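FKBP-type peptidyl-prolyl cis-trans isomerase fkpA (Escherichia coli, PDB 1Q6H) catalyses the cis-trans isomerisation of peptide bonds preceding proline and acts as a folding chaperone in the periplasm. Local coordinates at residues Asn145-Gly148 with Lys154-Asp157; Glu108-Ala111 with Gly115-Thr118; Lys40-Glu43 with Lys48-Lys51. One frame throughout, in Å; residues are numbered along the deposited sequence.

Contact 1: Asn145-Gly148 with Lys154-Asp157; sequences NYKG and KEFD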
ATOM      1  N   ASN A 145      -4.266  -7.014 -39.616  1.00 11.50           N
ATOM      2  CA  ASN A 145      -5.381  -6.465 -38.922  1.00 13.72           C
ATOM      3  C   ASN A 145      -6.040  -7.689 -38.280  1.00 14.31           C
ATOM      4  O   ASN A 145      -6.047  -8.790 -38.851  1.00 13.72           O
ATOM      5  CB  ASN A 145      -6.340  -5.763 -39.878  1.00 15.71           C
ATOM      6  CG  ASN A 145      -5.881  -4.383 -40.246  1.00 16.59           C
ATOM      7  OD1 ASN A 145      -5.372  -3.637 -39.410  1.00 19.74           O
ATOM      8  ND2 ASN A 145      -6.077  -4.022 -41.494  1.00 17.72           N
ATOM      9  N   TYR A 146      -6.573  -7.525 -37.085  1.00 13.41           N
ATOM     10  CA  TYR A 146      -7.234  -8.640 -36.461  1.00 14.56           C
ATOM     11  C   TYR A 146      -8.175  -8.205 -35.407  1.00 14.60           C
ATOM     12  O   TYR A 146      -8.076  -7.103 -34.890  1.00 12.97           O
ATOM     13  CB  TYR A 146      -6.223  -9.565 -35.799  1.00 15.13           C
ATOM     14  CG  TYR A 146      -5.487  -8.899 -34.683  1.00 16.47           C
ATOM     15  CD1 TYR A 146      -4.350  -8.173 -34.934  1.00 17.20           C
ATOM     16  CD2 TYR A 146      -5.939  -8.990 -33.373  1.00 16.85           C
ATOM     17  CE1 TYR A 146      -3.676  -7.541 -33.919  1.00 19.17           C
ATOM     18  CE2 TYR A 146      -5.276  -8.386 -32.363  1.00 19.02           C
ATOM     19  CZ  TYR A 146      -4.141  -7.652 -32.634  1.00 19.68           C
ATOM     20  OH  TYR A 146      -3.485  -7.007 -31.618  1.00 19.94           O
ATOM     21  N   LYS A 147      -9.078  -9.118 -35.086  1.00 14.90           N
ATOM     22  CA  LYS A 147      -9.959  -8.972 -33.953  1.00 15.49           C
ATOM     23  C   LYS A 147      -9.858 -10.255 -33.118  1.00 14.82           C
ATOM     24  O   LYS A 147      -9.906 -11.377 -33.667  1.00 14.62           O
ATOM     25  CB  LYS A 147     -11.363  -8.726 -34.439  1.00 16.18           C
ATOM     26  CG  LYS A 147     -12.369  -8.776 -33.371  1.00 17.85           C
ATOM     27  CD  LYS A 147     -13.726  -8.426 -33.915  1.00 19.19           C
ATOM     28  CE  LYS A 147     -14.527  -9.640 -34.294  1.00 20.36           C
ATOM     29  NZ  LYS A 147     -15.988  -9.266 -34.174  1.00 23.22           N
ATOM     30  N   GLY A 148      -9.703 -10.087 -31.806  1.00 13.89           N
ATOM     31  CA  GLY A 148      -9.575 -11.210 -30.883  1.00 13.73           C
ATOM     32  C   GLY A 148     -10.711 -11.291 -29.871  1.00 13.75           C
ATOM     33  O   GLY A 148     -10.957 -10.320 -29.139  1.00 15.68           O
ATOM     34  N   LYS A 154     -16.626 -12.106 -26.097  1.00 17.73           N
ATOM     35  CA  LYS A 154     -15.993 -10.951 -25.489  1.00 18.45           C
ATOM     36  C   LYS A 154     -14.750 -10.569 -26.273  1.00 16.75           C
ATOM     37  O   LYS A 154     -13.809 -11.317 -26.350  1.00 15.02           O
ATOM     38  CB  LYS A 154     -15.614 -11.265 -24.044  1.00 19.81           C
ATOM     39  CG  LYS A 154     -15.641 -10.094 -23.105  1.00 23.58           C
ATOM     40  CD  LYS A 154     -14.623  -9.051 -23.431  1.00 26.22           C
ATOM     41  CE  LYS A 154     -14.483  -8.100 -22.243  1.00 28.67           C
ATOM     42  NZ  LYS A 154     -13.778  -6.836 -22.610  1.00 30.79           N
ATOM     43  N   GLU A 155     -14.754  -9.371 -26.830  1.00 17.14           N
ATOM     44  CA  GLU A 155     -13.622  -8.870 -27.580  1.00 17.42           C
ATOM     45  C   GLU A 155     -12.501  -8.463 -26.628  1.00 16.19           C
ATOM     46  O   GLU A 155     -12.709  -7.650 -25.747  1.00 17.39           O
ATOM     47  CB  GLU A 155     -14.102  -7.691 -28.410  1.00 19.09           C
ATOM     48  CG  GLU A 155     -13.096  -7.081 -29.351  1.00 21.68           C
ATOM     49  CD  GLU A 155     -13.735  -6.020 -30.219  1.00 23.44           C
ATOM     50  OE1 GLU A 155     -14.469  -6.369 -31.165  1.00 26.71           O
ATOM     51  OE2 GLU A 155     -13.530  -4.837 -29.937  1.00 27.30           O
ATOM     52  N   PHE A 156     -11.314  -9.041 -26.774  1.00 15.66           N
ATOM     53  CA  PHE A 156     -10.211  -8.667 -25.898  1.00 15.01           C
ATOM     54  C   PHE A 156      -9.136  -7.822 -26.596  1.00 16.18           C
ATOM     55  O   PHE A 156      -8.337  -7.156 -25.929  1.00 14.74           O
ATOM     56  CB  PHE A 156      -9.605  -9.889 -25.219  1.00 15.91           C
ATOM     57  CG  PHE A 156      -8.988 -10.894 -26.173  1.00 15.25           C
ATOM     58  CD1 PHE A 156      -7.703 -10.718 -26.649  1.00 15.45           C
ATOM     59  CD2 PHE A 156      -9.685 -12.010 -26.566  1.00 14.50           C
ATOM     60  CE1 PHE A 156      -7.142 -11.624 -27.502  1.00 16.23           C
ATOM     61  CE2 PHE A 156      -9.120 -12.923 -27.426  1.00 16.16           C
ATOM     62  CZ  PHE A 156      -7.853 -12.741 -27.886  1.00 16.98           C
ATOM     63  N   ASP A 157      -9.124  -7.828 -27.928  1.00 16.91           N
ATOM     64  CA  ASP A 157      -8.152  -7.030 -28.685  1.00 17.51           C
ATOM     65  C   ASP A 157      -8.701  -6.828 -30.092  1.00 17.54           C
ATOM     66  O   ASP A 157      -9.331  -7.737 -30.649  1.00 18.54           O
ATOM     67  CB  ASP A 157      -6.794  -7.734 -28.679  1.00 17.06           C
ATOM     68  CG  ASP A 157      -5.653  -6.874 -29.233  1.00 19.18           C
ATOM     69  OD1 ASP A 157      -5.803  -5.665 -29.497  1.00 18.20           O
ATOM     70  OD2 ASP A 157      -4.495  -7.512 -29.422  1.00 15.48           O
TER

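Contact 2: Glu108-Ala111 with Gly115-Thr118; sequences EKFA and GVKT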
ATOM      1  N   GLU A 108     -13.894 -28.364 -30.711  1.00 13.42           N
ATOM      2  CA  GLU A 108     -14.311 -29.624 -31.320  1.00 15.56           C
ATOM      3  C   GLU A 108     -15.518 -29.470 -32.232  1.00 13.32           C
ATOM      4  O   GLU A 108     -15.552 -30.023 -33.302  1.00 12.59           O
ATOM      5  CB  GLU A 108     -14.586 -30.657 -30.249  1.00 17.90           C
ATOM      6  CG  GLU A 108     -13.318 -31.146 -29.571  1.00 22.85           C
ATOM      7  CD  GLU A 108     -12.508 -32.094 -30.436  1.00 27.19           C
ATOM      8  OE1 GLU A 108     -13.061 -33.159 -30.799  1.00 30.73           O
ATOM      9  OE2 GLU A 108     -11.318 -31.790 -30.733  1.00 29.76           O
ATOM     10  N   LYS A 109     -16.492 -28.699 -31.798  1.00 12.32           N
ATOM     11  CA  LYS A 109     -17.642 -28.414 -32.618  1.00 12.96           C
ATOM     12  C   LYS A 109     -17.218 -27.608 -33.881  1.00 12.79           C
ATOM     13  O   LYS A 109     -17.535 -27.993 -34.997  1.00 12.56           O
ATOM     14  CB  LYS A 109     -18.678 -27.656 -31.795  1.00 13.70           C
ATOM     15  CG  LYS A 109     -20.030 -27.497 -32.468  1.00 15.48           C
ATOM     16  CD  LYS A 109     -20.978 -26.702 -31.578  1.00 16.81           C
ATOM     17  CE  LYS A 109     -22.158 -26.143 -32.360  1.00 18.61           C
ATOM     18  NZ  LYS A 109     -22.948 -27.201 -33.028  1.00 19.86           N
ATOM     19  N   PHE A 110     -16.472 -26.520 -33.703  1.00 12.07           N
ATOM     20  CA  PHE A 110     -16.063 -25.672 -34.814  1.00 12.17           C
ATOM     21  C   PHE A 110     -15.242 -26.442 -35.823  1.00 12.11           C
ATOM     22  O   PHE A 110     -15.422 -26.281 -37.049  1.00  9.91           O
ATOM     23  CB  PHE A 110     -15.249 -24.471 -34.307  1.00 12.49           C
ATOM     24  CG  PHE A 110     -14.792 -23.552 -35.394  1.00 12.17           C
ATOM     25  CD1 PHE A 110     -15.710 -22.944 -36.221  1.00 10.64           C
ATOM     26  CD2 PHE A 110     -13.454 -23.320 -35.605  1.00 12.20           C
ATOM     27  CE1 PHE A 110     -15.306 -22.128 -37.216  1.00 11.71           C
ATOM     28  CE2 PHE A 110     -13.036 -22.490 -36.614  1.00 12.13           C
ATOM     29  CZ  PHE A 110     -13.962 -21.892 -37.424  1.00 10.86           C
ATOM     30  N   ALA A 111     -14.387 -27.323 -35.306  1.00 11.37           N
ATOM     31  CA  ALA A 111     -13.455 -28.075 -36.135  1.00 12.06           C
ATOM     32  C   ALA A 111     -14.145 -29.023 -37.134  1.00 11.69           C
ATOM     33  O   ALA A 111     -13.563 -29.388 -38.147  1.00 12.05           O
ATOM     34  CB  ALA A 111     -12.469 -28.842 -35.254  1.00 11.36           C
ATOM     35  N   GLY A 115     -14.956 -26.337 -44.241  1.00 11.68           N
ATOM     36  CA  GLY A 115     -13.831 -25.450 -44.421  1.00 12.28           C
ATOM     37  C   GLY A 115     -12.855 -25.309 -43.267  1.00 12.47           C
ATOM     38  O   GLY A 115     -11.805 -24.640 -43.413  1.00 13.42           O
ATOM     39  N   VAL A 116     -13.174 -25.925 -42.133  1.00 11.99           N
ATOM     40  CA  VAL A 116     -12.301 -25.811 -40.966  1.00 12.04           C
ATOM     41  C   VAL A 116     -11.335 -26.986 -40.911  1.00 11.99           C
ATOM     42  O   VAL A 116     -11.701 -28.118 -41.239  1.00  9.20           O
ATOM     43  CB  VAL A 116     -13.126 -25.771 -39.693  1.00 11.49           C
ATOM     44  CG1 VAL A 116     -12.235 -25.485 -38.478  1.00 13.18           C
ATOM     45  CG2 VAL A 116     -14.231 -24.718 -39.843  1.00 12.06           C
ATOM     46  N   LYS A 117     -10.099 -26.700 -40.531  1.00 12.70           N
ATOM     47  CA  LYS A 117      -9.075 -27.726 -40.377  1.00 13.73           C
ATOM     48  C   LYS A 117      -8.485 -27.695 -38.982  1.00 13.38           C
ATOM     49  O   LYS A 117      -8.591 -26.676 -38.273  1.00 13.40           O
ATOM     50  CB  LYS A 117      -7.981 -27.545 -41.438  1.00 15.34           C
ATOM     51  CG  LYS A 117      -8.442 -27.955 -42.853  1.00 18.12           C
ATOM     52  CD  LYS A 117      -7.423 -27.582 -43.897  1.00 19.26           C
ATOM     53  CE  LYS A 117      -7.850 -28.068 -45.295  1.00 22.00           C
ATOM     54  NZ  LYS A 117      -6.953 -27.501 -46.350  1.00 21.68           N
ATOM     55  N   THR A 118      -7.970 -28.849 -38.554  1.00 13.61           N
ATOM     56  CA  THR A 118      -7.260 -28.966 -37.295  1.00 11.85           C
ATOM     57  C   THR A 118      -5.832 -29.332 -37.634  1.00 12.10           C
ATOM     58  O   THR A 118      -5.597 -30.259 -38.394  1.00 12.61           O
ATOM     59  CB  THR A 118      -7.906 -30.021 -36.419  1.00 13.36           C
ATOM     60  OG1 THR A 118      -9.260 -29.638 -36.116  1.00 13.16           O
ATOM     61  CG2 THR A 118      -7.185 -30.080 -35.025  1.00 15.03           C
TER
HETATM   62  O   HOH W   1     -10.361 -30.982 -33.692  1.00 31.27           O
HETATM   63  O   HOH W   2     -11.053 -29.917 -38.518  1.00 28.39           O

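Contact 3: Lys40-Glu43 with Lys48-Lys51; sequences KEQE and KLDK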
ATOM      1  N   LYS A  40     -17.004  -6.692  -1.918  1.00 12.39           N
ATOM      2  CA  LYS A  40     -17.397  -7.090  -3.250  1.00 14.48           C
ATOM      3  C   LYS A  40     -16.318  -7.972  -3.876  1.00 13.34           C
ATOM      4  O   LYS A  40     -16.618  -9.016  -4.477  1.00 12.16           O
ATOM      5  CB  LYS A  40     -17.710  -5.879  -4.136  1.00 16.16           C
ATOM      6  CG  LYS A  40     -19.029  -5.206  -3.796  1.00 19.36           C
ATOM      7  CD  LYS A  40     -19.610  -4.395  -4.969  1.00 22.61           C
ATOM      8  CE  LYS A  40     -20.878  -3.626  -4.557  1.00 23.78           C
ATOM      9  NZ  LYS A  40     -21.561  -4.240  -3.362  1.00 25.33           N
ATOM     10  N   GLU A  41     -15.054  -7.583  -3.727  1.00 12.05           N
ATOM     11  CA  GLU A  41     -13.956  -8.384  -4.315  1.00 13.03           C
ATOM     12  C   GLU A  41     -13.847  -9.754  -3.658  1.00 10.61           C
ATOM     13  O   GLU A  41     -13.589 -10.771  -4.309  1.00 10.37           O
ATOM     14  CB  GLU A  41     -12.618  -7.657  -4.169  1.00 14.01           C
ATOM     15  CG  GLU A  41     -12.515  -6.372  -4.972  1.00 17.32           C
ATOM     16  CD  GLU A  41     -12.781  -6.584  -6.435  1.00 18.38           C
ATOM     17  OE1 GLU A  41     -12.108  -7.448  -7.041  1.00 21.25           O
ATOM     18  OE2 GLU A  41     -13.677  -5.898  -6.967  1.00 21.34           O
ATOM     19  N   GLN A  42     -14.066  -9.770  -2.360  1.00  9.52           N
ATOM     20  CA  GLN A  42     -14.008 -10.998  -1.588  1.00  9.94           C
ATOM     21  C   GLN A  42     -15.139 -11.904  -2.067  1.00  9.85           C
ATOM     22  O   GLN A  42     -14.965 -13.120  -2.197  1.00  8.47           O
ATOM     23  CB  GLN A  42     -14.185 -10.701  -0.087  1.00 10.14           C
ATOM     24  CG  GLN A  42     -12.995  -9.966   0.620  1.00 12.24           C
ATOM     25  CD  GLN A  42     -13.395  -9.372   1.964  1.00 13.12           C
ATOM     26  OE1 GLN A  42     -14.506  -9.615   2.436  1.00 15.24           O
ATOM     27  NE2 GLN A  42     -12.490  -8.591   2.594  1.00 14.98           N
ATOM     28  N   GLU A  43     -16.296 -11.304  -2.314  1.00 10.12           N
ATOM     29  CA  GLU A  43     -17.475 -12.046  -2.780  1.00 11.57           C
ATOM     30  C   GLU A  43     -17.139 -12.823  -4.043  1.00 12.04           C
ATOM     31  O   GLU A  43     -17.571 -13.960  -4.203  1.00 11.57           O
ATOM     32  CB  GLU A  43     -18.659 -11.101  -2.991  1.00 13.45           C
ATOM     33  CG  GLU A  43     -19.996 -11.750  -3.346  1.00 17.43           C
ATOM     34  CD  GLU A  43     -21.072 -10.737  -3.754  1.00 21.46           C
ATOM     35  OE1 GLU A  43     -20.789  -9.499  -3.774  1.00 24.35           O
ATOM     36  OE2 GLU A  43     -22.219 -11.173  -4.063  1.00 23.94           O
ATOM     37  N   LYS A  48     -18.033 -14.331   1.894  1.00 12.30           N
ATOM     38  CA  LYS A  48     -19.123 -13.422   2.159  1.00 13.13           C
ATOM     39  C   LYS A  48     -19.146 -13.173   3.657  1.00 13.55           C
ATOM     40  O   LYS A  48     -19.763 -13.923   4.409  1.00 12.59           O
ATOM     41  CB  LYS A  48     -20.455 -14.016   1.656  1.00 14.52           C
ATOM     42  CG  LYS A  48     -20.599 -14.041   0.127  1.00 16.27           C
ATOM     43  CD  LYS A  48     -21.941 -14.654  -0.350  1.00 18.14           C
ATOM     44  CE  LYS A  48     -22.317 -14.112  -1.703  1.00 19.89           C
ATOM     45  NZ  LYS A  48     -23.427 -14.841  -2.363  1.00 21.56           N
ATOM     46  N   LEU A  49     -18.407 -12.153   4.075  1.00 12.72           N
ATOM     47  CA  LEU A  49     -18.337 -11.768   5.478  1.00 13.89           C
ATOM     48  C   LEU A  49     -19.690 -11.284   5.971  1.00 14.03           C
ATOM     49  O   LEU A  49     -20.515 -10.837   5.202  1.00 13.48           O
ATOM     50  CB  LEU A  49     -17.307 -10.649   5.659  1.00 13.93           C
ATOM     51  CG  LEU A  49     -15.850 -11.002   5.398  1.00 14.81           C
ATOM     52  CD1 LEU A  49     -14.956  -9.826   5.745  1.00 15.66           C
ATOM     53  CD2 LEU A  49     -15.415 -12.203   6.207  1.00 16.46           C
ATOM     54  N   ASP A  50     -19.911 -11.379   7.271  1.00 14.79           N
ATOM     55  CA  ASP A  50     -21.164 -10.977   7.861  1.00 14.51           C
ATOM     56  C   ASP A  50     -21.164  -9.453   8.056  1.00 15.99           C
ATOM     57  O   ASP A  50     -20.409  -8.922   8.884  1.00 14.97           O
ATOM     58  CB  ASP A  50     -21.298 -11.690   9.190  1.00 15.69           C
ATOM     59  CG  ASP A  50     -22.581 -11.363   9.893  1.00 15.81           C
ATOM     60  OD1 ASP A  50     -22.992 -10.196   9.891  1.00 18.58           O
ATOM     61  OD2 ASP A  50     -23.243 -12.221  10.487  1.00 21.55           O
ATOM     62  N   LYS A  51     -21.984  -8.746   7.281  1.00 15.76           N
ATOM     63  CA  LYS A  51     -21.976  -7.287   7.312  1.00 17.00           C
ATOM     64  C   LYS A  51     -22.387  -6.706   8.669  1.00 17.14           C
ATOM     65  O   LYS A  51     -21.942  -5.627   9.028  1.00 17.02           O
ATOM     66  CB  LYS A  51     -22.824  -6.697   6.157  1.00 18.62           C
ATOM     67  CG  LYS A  51     -22.267  -7.046   4.761  1.00 20.15           C
ATOM     68  CD  LYS A  51     -22.931  -6.289   3.579  1.00 24.03           C
ATOM     69  CE  LYS A  51     -21.987  -6.263   2.332  1.00 24.75           C
ATOM     70  NZ  LYS A  51     -22.465  -5.486   1.132  1.00 25.24           N
TER
HETATM   71  O   HOH W   3     -20.204  -5.479  -0.583  1.00 35.37           O
HETATM   72  O   HOH W   4     -17.009 -10.691   1.904  1.00 17.97           O

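Contact 1: Asn145-Gly148 with Lys154-Asp157
The ring of F156 has the backbone of G148 over one face. G148 O sits 3.3 Å above the F156 ring plane, displaced toward the rim. G148 CA adds a CH-pi contact over the face, 4.1 Å from the F156 ring centroid. The Y146 ring is met at its edge instead. There D157 OD2 lies in the ring plane and takes a very short hydrogen bond of 2.5 Å from Y146 OH. The D157 carboxylate stands nearly upright against that ring, their planes 85° apart. In F156, chi1 of 63° sets CG between the backbone N and the carbonyl carbon, which brings the ring over G148. G148 has no CB, and this lets the ring come so close. With an alanine here in place of F156 the ring is gone, and the G148 peptide and F216 would probably each lose the surface packed against them.

The two strands form a beta hairpin, and F156 and D157 both face G148 in a classic beta bulge. G148 N donates to D157 O at 2.6 Å in a nearly straight bond. G148 O accepts from F156 N at 2.7 Å and, more weakly, from D157 N at 3.3 Å. Y146, F156 and D157 match the side chains that line the active-site pocket in FKBP relatives, so the hairpin probably shapes the pocket here too. R162 joins the pair, with a salt bridge to D157 OD1 and a hydrogen bond to Y146 OH. W177 packs edge-to-face with Y146. At the outer margin K147 and E155 cross at about a right angle. K147 CD lies 3.5 Å from E155 OE1, but the charged ends stay too far apart for a salt bridge.

Contact 2: Glu108-Ala111 with Gly115-Thr118
This contact lies at the junction where the long helix 70-112 ends and the chain turns back into strand 116-118. F110 and A111 in the last turn of the helix meet V116 and T118 on the strand. V116 points toward the helix and sets both methyls against F110. V116 CG2 lies over one face of the F110 ring, 4.0 Å from its centroid and 21° off the ring normal, in a CH-pi contact. V116 CG1 lies over the border of the same face, 3.6 Å from F110 CE2. The two side chains cross at about a right angle. In V116, chi1 of -173° puts CG1 anti to the backbone N and CG2 beside it, and this turn faces both methyls to the ring. V116 CG2 also rests 3.4 Å from F110 O.

The pairing joins the helix to the edge of the sheet of the isomerase domain. F110 also packs on V124 and Q126 of strand 124-127 and on K191 and V193 of strand 189-194. V116 shares V124 with it. The turn passes through G115, whose positive phi of 84° suits a glycine.

Near A111 and T118 the contact includes two waters. A111 CB touches T118 OG1 at 3.4 Å. One water gives a hydrogen bond of 2.6 Å to A111 O and a weak one to V116 O, and it also bonds T118 OG1. This water ties the carbonyl of A111 to the strand. A second water links T118 OG1, at 3.0 Å, to E108 OE2.

Contact 3: Lys40-Glu43 with Lys48-Lys51
In Q42, chi1 of -70° places CG opposite the carbonyl carbon, and the chain then runs extended toward L49. This carries Q42 OE1 to the isobutyl group of L49, 3.3 Å from L49 CD1. The L49 side chain crosses that of Q42 obliquely. E43 takes the other course, with CG opposite the backbone N, and its extended chain runs past the extended chain of K48. E43 CG and K48 CE meet at 3.7 Å, so the aliphatic parts do the touching. The charged ends come near each other but do not form a salt bridge: E43 OE2 and K48 NZ are 4.2 Å apart.

The polar links between the segments run through water. One water donates to Q42 OE1 at 2.8 Å and accepts from L49 N at 3.0 Å. It thus gives the glutamine oxygen a donor and the L49 backbone N-H an acceptor. A second water accepts from K51 NZ at 2.8 Å and, weakly, from K40 NZ. It sits between two like charges, whose nitrogens are 4.8 Å apart, and probably eases their approach.

Q42 and L49 also pack on F80 of helix 70-112 and on L27 of the second subunit. K51 makes a cation-pi contact with F62 of that subunit. The side chain of D50 caps the start of helix 51-62, its OD1 accepting from Q53 N. This is the connection between two consecutive helices: the end of helix 19-43 packs on the loop that leads to the N-cap, D50, of helix 51-62, beside the second subunit.

In the fold
From the N terminus the chain meets contact 3 first. It closes the short loop between helix 19-43 and helix 51-62, in the helical part that touches the second subunit. The chain then runs along the long helix 70-112 to contact 2, which closes the turn from that helix into strand 116-118. Contact 1 follows, across the hairpin of strands 141-150 and 155-158. The three are in series, and none nests in or crosses another. Contacts 2 and 3 lie far apart, with centres about 43 Å from each other. Contacts 1 and 2 reach the same sheet without touching, their nearest atoms about 12 Å apart.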